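KLLA0F20702p (Kluyveromyces lactis, PDB 5Y5A) probably serves as the Est1 subunit of yeast telomerase, binding Cdc13 through this helical part of the protein to recruit the enzyme to telomeres. Local coordinates at residues M40-I45 with F127-K132; K400-L405 with M430-S435; L405-I410 with C450-N455. All coordinates share one frame; numbering follows the deposited sequence.

Interaction 1 (M40-I45 with F127-K132); sequences MIHSKI and FPQIHK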
loop_
_atom_site.group_PDB
_atom_site.type_symbol
_atom_site.label_atom_id
_atom_site.label_comp_id
_atom_site.label_asym_id
_atom_site.label_seq_id
_atom_site.Cartn_x
_atom_site.Cartn_y
_atom_site.Cartn_z
ATOM N N MET A 40 -34.263 -11.364 7.298
ATOM C CA MET A 40 -34.427 -12.750 6.888
ATOM C C MET A 40 -33.178 -13.250 6.170
ATOM O O MET A 40 -32.705 -14.360 6.425
ATOM C CB MET A 40 -35.653 -12.900 5.991
ATOM C CG MET A 40 -36.965 -12.624 6.699
ATOM S SD MET A 40 -37.247 -13.733 8.092
ATOM C CE MET A 40 -37.450 -15.288 7.235
ATOM N N ILE A 41 -32.642 -12.423 5.277
ATOM C CA ILE A 41 -31.463 -12.789 4.505
ATOM C C ILE A 41 -30.234 -12.875 5.409
ATOM O O ILE A 41 -29.425 -13.793 5.279
ATOM C CB ILE A 41 -31.217 -11.785 3.354
ATOM C CG1 ILE A 41 -32.371 -11.863 2.345
ATOM C CG2 ILE A 41 -29.876 -12.047 2.671
ATOM C CD1 ILE A 41 -32.310 -10.838 1.243
ATOM N N HIS A 42 -30.107 -11.925 6.330
ATOM C CA HIS A 42 -29.031 -11.954 7.317
ATOM C C HIS A 42 -29.093 -13.224 8.160
ATOM O O HIS A 42 -28.064 -13.808 8.502
ATOM C CB HIS A 42 -29.097 -10.726 8.230
ATOM C CG HIS A 42 -28.375 -9.531 7.694
ATOM N ND1 HIS A 42 -28.077 -8.432 8.472
ATOM C CD2 HIS A 42 -27.883 -9.262 6.461
ATOM C CE1 HIS A 42 -27.437 -7.537 7.740
ATOM N NE2 HIS A 42 -27.307 -8.017 6.516
ATOM N N SER A 43 -30.309 -13.646 8.488
ATOM C CA SER A 43 -30.514 -14.825 9.319
ATOM C C SER A 43 -30.040 -16.093 8.618
ATOM O O SER A 43 -29.488 -16.990 9.251
ATOM C CB SER A 43 -31.987 -14.963 9.702
ATOM O OG SER A 43 -32.228 -16.215 10.318
ATOM N N LYS A 44 -30.260 -16.164 7.309
ATOM C CA LYS A 44 -29.832 -17.318 6.529
ATOM C C LYS A 44 -28.321 -17.336 6.376
ATOM O O LYS A 44 -27.691 -18.387 6.464
ATOM C CB LYS A 44 -30.488 -17.317 5.150
ATOM C CG LYS A 44 -31.969 -17.613 5.166
ATOM C CD LYS A 44 -32.506 -17.791 3.756
ATOM C CE LYS A 44 -33.965 -18.212 3.777
ATOM N NZ LYS A 44 -34.487 -18.456 2.407
ATOM N N ILE A 45 -27.749 -16.160 6.144
ATOM C CA ILE A 45 -26.318 -16.037 5.925
ATOM C C ILE A 45 -25.551 -16.390 7.195
ATOM O O ILE A 45 -24.580 -17.152 7.150
ATOM C CB ILE A 45 -25.950 -14.619 5.457
ATOM C CG1 ILE A 45 -26.557 -14.345 4.080
ATOM C CG2 ILE A 45 -24.436 -14.432 5.426
ATOM C CD1 ILE A 45 -26.223 -12.971 3.529
ATOM N N PHE A 127 -28.170 0.185 8.619
ATOM C CA PHE A 127 -26.729 0.071 8.809
ATOM C C PHE A 127 -26.287 -0.750 10.029
ATOM O O PHE A 127 -25.308 -1.490 9.939
ATOM C CB PHE A 127 -26.086 1.461 8.885
ATOM C CG PHE A 127 -24.585 1.427 8.790
ATOM C CD1 PHE A 127 -23.962 1.392 7.557
ATOM C CD2 PHE A 127 -23.804 1.401 9.932
ATOM C CE1 PHE A 127 -22.582 1.344 7.464
ATOM C CE2 PHE A 127 -22.426 1.352 9.849
ATOM C CZ PHE A 127 -21.812 1.326 8.615
ATOM N N PRO A 128 -26.980 -0.617 11.174
ATOM C CA PRO A 128 -26.523 -1.446 12.296
ATOM C C PRO A 128 -26.620 -2.954 12.044
ATOM O O PRO A 128 -25.853 -3.710 12.637
ATOM C CB PRO A 128 -27.455 -1.028 13.435
ATOM C CG PRO A 128 -27.807 0.378 13.115
ATOM C CD PRO A 128 -27.941 0.409 11.620
ATOM N N GLN A 129 -27.540 -3.380 11.186
ATOM C CA GLN A 129 -27.681 -4.798 10.870
ATOM C C GLN A 129 -26.524 -5.272 10.002
ATOM O O GLN A 129 -25.925 -6.318 10.261
ATOM C CB GLN A 129 -29.014 -5.067 10.172
ATOM C CG GLN A 129 -30.207 -5.002 11.108
ATOM C CD GLN A 129 -30.004 -5.863 12.340
ATOM O OE1 GLN A 129 -29.804 -7.075 12.238
ATOM N NE2 GLN A 129 -30.034 -5.238 13.512
ATOM N N ILE A 130 -26.227 -4.487 8.971
ATOM C CA ILE A 130 -25.119 -4.760 8.073
ATOM C C ILE A 130 -23.828 -4.880 8.856
ATOM O O ILE A 130 -23.062 -5.826 8.673
ATOM C CB ILE A 130 -24.969 -3.653 7.015
ATOM C CG1 ILE A 130 -26.228 -3.581 6.149
ATOM C CG2 ILE A 130 -23.729 -3.896 6.157
ATOM C CD1 ILE A 130 -26.200 -2.466 5.136
ATOM N N HIS A 131 -23.599 -3.917 9.738
ATOM C CA HIS A 131 -22.399 -3.921 10.556
ATOM C C HIS A 131 -22.361 -5.146 11.459
ATOM O O HIS A 131 -21.299 -5.723 11.689
ATOM C CB HIS A 131 -22.314 -2.651 11.398
ATOM C CG HIS A 131 -21.058 -2.551 12.200
ATOM N ND1 HIS A 131 -20.981 -2.952 13.518
ATOM C CD2 HIS A 131 -19.820 -2.114 11.867
ATOM C CE1 HIS A 131 -19.752 -2.758 13.962
ATOM N NE2 HIS A 131 -19.028 -2.249 12.981
ATOM N N LYS A 132 -23.526 -5.545 11.959
ATOM C CA LYS A 132 -23.613 -6.676 12.874
ATOM C C LYS A 132 -23.290 -7.991 12.186
ATOM O O LYS A 132 -22.665 -8.855 12.785
ATOM C CB LYS A 132 -24.999 -6.756 13.515
ATOM C CG LYS A 132 -25.127 -5.932 14.784
ATOM C CD LYS A 132 -26.513 -6.041 15.396
ATOM C CE LYS A 132 -26.649 -5.116 16.600
ATOM N NZ LYS A 132 -28.017 -5.141 17.185
#

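Interaction 2 (K400-L405 with M430-S435); sequences KFFTHL and MCWIKS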
loop_
_atom_site.group_PDB
_atom_site.type_symbol
_atom_site.label_atom_id
_atom_site.label_comp_id
_atom_site.label_asym_id
_atom_site.label_seq_id
_atom_site.Cartn_x
_atom_site.Cartn_y
_atom_site.Cartn_z
ATOM N N LYS A 400 17.267 9.068 -11.333
ATOM C CA LYS A 400 17.522 10.469 -11.049
ATOM C C LYS A 400 16.959 10.816 -9.665
ATOM O O LYS A 400 17.610 11.488 -8.863
ATOM C CB LYS A 400 16.899 11.356 -12.128
ATOM C CG LYS A 400 17.174 12.830 -11.934
ATOM C CD LYS A 400 16.603 13.661 -13.067
ATOM C CE LYS A 400 16.933 15.133 -12.860
ATOM N NZ LYS A 400 16.480 15.985 -13.993
ATOM N N PHE A 401 15.745 10.334 -9.394
ATOM C CA PHE A 401 15.084 10.529 -8.101
ATOM C C PHE A 401 15.877 9.879 -6.967
ATOM O O PHE A 401 16.061 10.479 -5.904
ATOM C CB PHE A 401 13.666 9.953 -8.145
ATOM C CG PHE A 401 12.829 10.303 -6.953
ATOM C CD1 PHE A 401 12.102 11.482 -6.924
ATOM C CD2 PHE A 401 12.753 9.444 -5.866
ATOM C CE1 PHE A 401 11.314 11.807 -5.831
ATOM C CE2 PHE A 401 11.970 9.765 -4.763
ATOM C CZ PHE A 401 11.254 10.944 -4.747
ATOM N N PHE A 402 16.334 8.648 -7.211
ATOM C CA PHE A 402 17.211 7.923 -6.286
ATOM C C PHE A 402 18.448 8.737 -5.914
ATOM O O PHE A 402 18.715 8.977 -4.741
ATOM C CB PHE A 402 17.678 6.591 -6.892
ATOM C CG PHE A 402 16.627 5.515 -6.930
ATOM C CD1 PHE A 402 15.310 5.784 -6.598
ATOM C CD2 PHE A 402 16.970 4.221 -7.303
ATOM C CE1 PHE A 402 14.360 4.789 -6.637
ATOM C CE2 PHE A 402 16.023 3.222 -7.345
ATOM C CZ PHE A 402 14.710 3.508 -7.010
ATOM N N THR A 403 19.211 9.152 -6.921
ATOM C CA THR A 403 20.460 9.856 -6.656
ATOM C C THR A 403 20.203 11.197 -5.984
ATOM O O THR A 403 21.008 11.658 -5.176
ATOM C CB THR A 403 21.278 10.069 -7.942
ATOM O OG1 THR A 403 20.526 10.858 -8.867
ATOM C CG2 THR A 403 21.590 8.739 -8.577
ATOM N N HIS A 404 19.082 11.824 -6.309
ATOM C CA HIS A 404 18.698 13.055 -5.621
ATOM C C HIS A 404 18.429 12.762 -4.137
ATOM O O HIS A 404 18.940 13.458 -3.259
ATOM C CB HIS A 404 17.470 13.688 -6.279
ATOM C CG HIS A 404 17.136 15.043 -5.748
ATOM N ND1 HIS A 404 17.934 16.146 -5.965
ATOM C CD2 HIS A 404 16.090 15.477 -5.005
ATOM C CE1 HIS A 404 17.395 17.201 -5.381
ATOM N NE2 HIS A 404 16.273 16.821 -4.794
ATOM N N LEU A 405 17.646 11.718 -3.870
ATOM C CA LEU A 405 17.406 11.255 -2.502
ATOM C C LEU A 405 18.698 10.956 -1.763
ATOM O O LEU A 405 18.876 11.361 -0.629
ATOM C CB LEU A 405 16.548 9.995 -2.493
ATOM C CG LEU A 405 15.037 10.164 -2.547
ATOM C CD1 LEU A 405 14.360 8.843 -2.218
ATOM C CD2 LEU A 405 14.618 11.263 -1.588
ATOM N N MET A 430 17.868 -0.953 -2.791
ATOM C CA MET A 430 18.705 -2.115 -3.031
ATOM C C MET A 430 17.885 -3.390 -3.153
ATOM O O MET A 430 18.171 -4.239 -3.989
ATOM C CB MET A 430 19.741 -2.264 -1.919
ATOM C CG MET A 430 20.617 -1.041 -1.757
ATOM S SD MET A 430 21.306 -0.497 -3.333
ATOM C CE MET A 430 22.269 -1.935 -3.745
ATOM N N CYS A 431 16.866 -3.522 -2.320
ATOM C CA CYS A 431 16.019 -4.704 -2.376
ATOM C C CYS A 431 15.242 -4.751 -3.681
ATOM O O CYS A 431 15.035 -5.825 -4.255
ATOM C CB CYS A 431 15.066 -4.738 -1.188
ATOM S SG CYS A 431 15.877 -5.236 0.332
ATOM N N TRP A 432 14.818 -3.587 -4.157
ATOM C CA TRP A 432 14.148 -3.515 -5.449
ATOM C C TRP A 432 15.107 -3.908 -6.560
ATOM O O TRP A 432 14.798 -4.758 -7.404
ATOM C CB TRP A 432 13.610 -2.108 -5.711
ATOM C CG TRP A 432 12.928 -1.979 -7.044
ATOM C CD1 TRP A 432 11.913 -2.761 -7.529
ATOM C CD2 TRP A 432 13.192 -0.996 -8.053
ATOM N NE1 TRP A 432 11.535 -2.328 -8.781
ATOM C CE2 TRP A 432 12.296 -1.238 -9.120
ATOM C CE3 TRP A 432 14.092 0.071 -8.156
ATOM C CZ2 TRP A 432 12.285 -0.459 -10.277
ATOM C CZ3 TRP A 432 14.070 0.852 -9.303
ATOM C CH2 TRP A 432 13.177 0.577 -10.348
ATOM N N ILE A 433 16.278 -3.279 -6.542
ATOM C CA ILE A 433 17.270 -3.470 -7.590
ATOM C C ILE A 433 17.688 -4.937 -7.714
ATOM O O ILE A 433 17.778 -5.453 -8.826
ATOM C CB ILE A 433 18.489 -2.565 -7.343
ATOM C CG1 ILE A 433 18.096 -1.105 -7.597
ATOM C CG2 ILE A 433 19.654 -2.949 -8.238
ATOM C CD1 ILE A 433 19.162 -0.097 -7.247
ATOM N N LYS A 434 17.894 -5.623 -6.587
ATOM C CA LYS A 434 18.299 -7.028 -6.620
ATOM C C LYS A 434 17.187 -7.968 -7.097
ATOM O O LYS A 434 17.435 -9.153 -7.337
ATOM C CB LYS A 434 18.767 -7.486 -5.238
ATOM C CG LYS A 434 17.701 -8.195 -4.434
ATOM C CD LYS A 434 18.180 -8.525 -3.031
ATOM C CE LYS A 434 18.494 -10.001 -2.895
ATOM N NZ LYS A 434 18.964 -10.328 -1.522
ATOM N N SER A 435 15.973 -7.448 -7.228
ATOM C CA SER A 435 14.807 -8.277 -7.530
ATOM C C SER A 435 14.505 -8.401 -9.017
ATOM O O SER A 435 13.700 -9.232 -9.411
ATOM C CB SER A 435 13.557 -7.721 -6.831
ATOM O OG SER A 435 13.650 -7.829 -5.423
#

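Interaction 3 (L405-I410 with C450-N455); sequences LIDKVI and CQSMVN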
loop_
_atom_site.group_PDB
_atom_site.type_symbol
_atom_site.label_atom_id
_atom_site.label_comp_id
_atom_site.label_asym_id
_atom_site.label_seq_id
_atom_site.Cartn_x
_atom_site.Cartn_y
_atom_site.Cartn_z
ATOM N N LEU A 405 17.646 11.718 -3.870
ATOM C CA LEU A 405 17.406 11.255 -2.502
ATOM C C LEU A 405 18.698 10.956 -1.763
ATOM O O LEU A 405 18.876 11.361 -0.629
ATOM C CB LEU A 405 16.548 9.995 -2.493
ATOM C CG LEU A 405 15.037 10.164 -2.547
ATOM C CD1 LEU A 405 14.360 8.843 -2.218
ATOM C CD2 LEU A 405 14.618 11.263 -1.588
ATOM N N ILE A 406 19.582 10.204 -2.405
ATOM C CA ILE A 406 20.843 9.833 -1.784
ATOM C C ILE A 406 21.730 11.059 -1.554
ATOM O O ILE A 406 22.173 11.312 -0.436
ATOM C CB ILE A 406 21.598 8.805 -2.640
ATOM C CG1 ILE A 406 20.789 7.510 -2.715
ATOM C CG2 ILE A 406 22.997 8.562 -2.059
ATOM C CD1 ILE A 406 21.158 6.608 -3.864
ATOM N N ASP A 407 21.970 11.828 -2.611
ATOM C CA ASP A 407 22.895 12.952 -2.530
ATOM C C ASP A 407 22.405 14.046 -1.584
ATOM O O ASP A 407 23.183 14.561 -0.796
ATOM C CB ASP A 407 23.151 13.557 -3.917
ATOM C CG ASP A 407 23.844 12.583 -4.870
ATOM O OD1 ASP A 407 24.246 11.485 -4.430
ATOM O OD2 ASP A 407 23.984 12.913 -6.064
ATOM N N LYS A 408 21.126 14.411 -1.642
ATOM C CA LYS A 408 20.697 15.594 -0.890
ATOM C C LYS A 408 20.023 15.259 0.434
ATOM O O LYS A 408 19.828 16.148 1.265
ATOM C CB LYS A 408 19.755 16.468 -1.733
ATOM C CG LYS A 408 20.249 16.787 -3.139
ATOM C CD LYS A 408 21.535 17.585 -3.131
ATOM C CE LYS A 408 21.997 17.860 -4.550
ATOM N NZ LYS A 408 23.360 18.445 -4.577
ATOM N N VAL A 409 19.666 13.996 0.653
ATOM C CA VAL A 409 18.931 13.680 1.877
ATOM C C VAL A 409 19.637 12.637 2.746
ATOM O O VAL A 409 20.074 12.950 3.851
ATOM C CB VAL A 409 17.485 13.196 1.574
ATOM C CG1 VAL A 409 16.723 12.994 2.865
ATOM C CG2 VAL A 409 16.757 14.203 0.691
ATOM N N ILE A 410 19.747 11.409 2.253
ATOM C CA ILE A 410 20.316 10.324 3.045
ATOM C C ILE A 410 21.766 10.627 3.432
ATOM O O ILE A 410 22.174 10.352 4.560
ATOM C CB ILE A 410 20.240 8.972 2.296
ATOM C CG1 ILE A 410 18.796 8.681 1.856
ATOM C CG2 ILE A 410 20.747 7.849 3.179
ATOM C CD1 ILE A 410 18.634 7.398 1.018
ATOM N N CYS A 450 25.742 4.702 -9.166
ATOM C CA CYS A 450 26.919 4.038 -8.598
ATOM C C CYS A 450 27.786 4.997 -7.805
ATOM O O CYS A 450 28.273 4.649 -6.730
ATOM C CB CYS A 450 27.752 3.372 -9.697
ATOM S SG CYS A 450 26.938 1.914 -10.363
ATOM N N GLN A 451 27.982 6.201 -8.329
ATOM C CA GLN A 451 28.711 7.221 -7.573
ATOM C C GLN A 451 28.019 7.506 -6.230
ATOM O O GLN A 451 28.679 7.600 -5.193
ATOM C CB GLN A 451 28.840 8.513 -8.383
ATOM C CG GLN A 451 29.614 9.609 -7.663
ATOM C CD GLN A 451 31.087 9.262 -7.508
ATOM O OE1 GLN A 451 31.820 9.177 -8.490
ATOM N NE2 GLN A 451 31.518 9.036 -6.270
ATOM N N SER A 452 26.692 7.631 -6.252
ATOM C CA SER A 452 25.930 7.914 -5.032
ATOM C C SER A 452 26.064 6.807 -3.986
ATOM O O SER A 452 26.235 7.084 -2.805
ATOM C CB SER A 452 24.449 8.133 -5.368
ATOM O OG SER A 452 24.242 9.441 -5.877
ATOM N N MET A 453 25.986 5.555 -4.423
ATOM C CA MET A 453 26.076 4.430 -3.496
ATOM C C MET A 453 27.474 4.281 -2.926
ATOM O O MET A 453 27.641 3.876 -1.779
ATOM C CB MET A 453 25.644 3.130 -4.180
ATOM C CG MET A 453 24.132 3.041 -4.394
ATOM S SD MET A 453 23.179 3.661 -2.990
ATOM C CE MET A 453 23.168 2.253 -1.900
ATOM N N VAL A 454 28.476 4.601 -3.740
ATOM C CA VAL A 454 29.867 4.634 -3.287
ATOM C C VAL A 454 30.064 5.655 -2.161
ATOM O O VAL A 454 30.682 5.350 -1.131
ATOM C CB VAL A 454 30.816 4.958 -4.464
ATOM C CG1 VAL A 454 32.164 5.470 -3.955
ATOM C CG2 VAL A 454 30.975 3.728 -5.370
ATOM N N ASN A 455 29.530 6.862 -2.352
ATOM C CA ASN A 455 29.614 7.919 -1.335
ATOM C C ASN A 455 28.918 7.512 -0.046
ATOM O O ASN A 455 29.450 7.712 1.043
ATOM C CB ASN A 455 28.999 9.227 -1.842
ATOM C CG ASN A 455 29.787 9.840 -2.969
ATOM O OD1 ASN A 455 30.960 9.522 -3.161
ATOM N ND2 ASN A 455 29.150 10.726 -3.727
#

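Interaction 1 (M40-I45 with F127-K132)
His42 and Gln129 mark the nearest backbone approach between the helical segments 40-45 and 127-132, with 8.1 Å separating His42 CA from Gln129 CA. One ring spans the gap. His42 contributes more than half of the 116 Å² buried here, and its imidazole is directed at the main chain of the other helix rather than at a side chain. Its CG lies anti to the carbonyl carbon and beside the backbone N (chi1 -87°), which carries the ring across with CE1 leading. CE1 meets the peptide link between Gln129 and Ile130: it stands 3.2 Å from Gln129 O and 3.5 Å from Ile130 N. The ring edge faces this link, with Gln129 C and Ile130 N close to the imidazole plane, while the carbonyl oxygen is set obliquely to it. No hydrogen bond joins the segments, so the association is van der Waals packing of a ring edge on a peptide. Gln129 touches the ring through its first methylene, CB lying 3.8 Å from His42 CE1, and its chain then bends at chi2 (-51°). Ile130 adds a looser approach of CG1 to His42 CE1 at 4.4 Å, although its CB points away from segment 40-45. The polar end of the imidazole is held by a third helix, 78-105, where His42 NE2 is hydrogen-bonded to His90 NE2 and the two rings meet. Ile130 packs on His90 and Phe94 of that same helix, which thus touches both segments, while helix 7-21 lies against Ile41 and Ile45, and helix 179-206 against Phe127 and His131, within the N-terminal helical region, segment 127-132 belonging to the Est1 family part of the TPR clan.

Interaction 2 (K400-L405 with M430-S435)
Phe402 and Trp432 carry this contact, meeting rim to rim. CZ and CE2 of Phe402 each lie 3.6 Å from Trp432 CZ3, so the CZ-CE2 side of the phenyl ring sits against the six-membered ring of the indole. The planes are turned 82° to one another with centroids 5.8 Å apart, yet neither ring lies over the face of the other; Trp432 CE3 lies close to the plane of the Phe402 ring, at its edge. The two side chains leave their helices differently: CG of Phe402 stands beside its backbone N (chi1 -74°), whereas that of Trp432 is anti to it (chi1 179°). Both aromatic residues are buried between helices 385-410 and 421-433, successive helices in the all-helical Est1 DNA/RNA binding domain, a family of the TPR clan. Helix 339-379 fixes the indole from a further side: Trp432 NE1 is hydrogen-bonded to His373 NE2, which restricts rotation of the ring, and Leu365 of the same helix packs on Phe402. Within segment 400-405, Thr403 OG1 gives a 3.0 Å hydrogen bond to Lys400 O, sharing that oxygen with His404 N on the same face of the carbonyl. Farther out, Ser435 OG reaches back to Cys431 O in a hydrogen bond of 2.7 Å. Met430 and Lys434 each pack on aromatic side-chain atoms of the bound peptide, presumably that of Cdc13.

Interaction 3 (L405-I410 with C450-N455)
Asp407 and Ser452 supply the polar link between helices 385-410 and 447-462. Ser452 OG donates a short hydrogen bond of 2.5 Å to Asp407 OD1, meeting the carboxylate on the syn side but 28° out of its plane. OD2 is not a second acceptor, since its angle to the hydroxyl is poor. The same OG also makes a weak hydrogen bond to Ser448 O, one turn earlier on its own helix. Apolar packing centres on Ile406, whose two branches divide the work. CG2, anti to the backbone N, rests on Ser452, 3.6 Å from both its CB and its carbonyl O. CD1, at the end of the other branch, touches Met453 SD at 3.7 Å; there the side chains cross at about a right angle, the methionine being bent at chi2 and chi3. Hydrogen bonding within each helix differs. Segment 405-410 ends in a wider pi-type turn, in which Ile410 N bonds Leu405 O at 3.0 Å and the usual bond from Val409 N is weak. Segment 450-455 keeps regular turns, and Gln451 NE2 adds a side-chain bond to Asn455 OD1 of 3.2 Å. The small side chain of Ser452 is consistent with the close backbone approach, Ile406 CA and Ser452 CA being 6.3 Å apart. With local axes 9.6 Å apart and 34° from parallel, and with helix 421-433 touching both through Leu405 and Met453, the arrangement is consistent with the packed helices of the alpha-solenoid folds of the TPR clan.

In the fold
Interactions 2 and 3 form one continuous region, their centres about 10 Å apart. They share Leu405 and helix 385-410, and their segments alternate along the chain, so helices 385-410, 421-433 and 447-462 are all drawn together. Direct packing joins the two contacts: Met430 SD lies 3.6 Å from Met453 CE, and Thr403 CB 3.7 Å from Ser452 OG. The bound peptide touches this region through residues of interaction 2. Interaction 1 is remote, on the opposite side of the chain's centre, its centre about 49 Å from that of interaction 2 and about 56 Å from that of interaction 3. It belongs to the N-terminal helices, whereas the other two lie within the Est1 DNA/RNA binding domain.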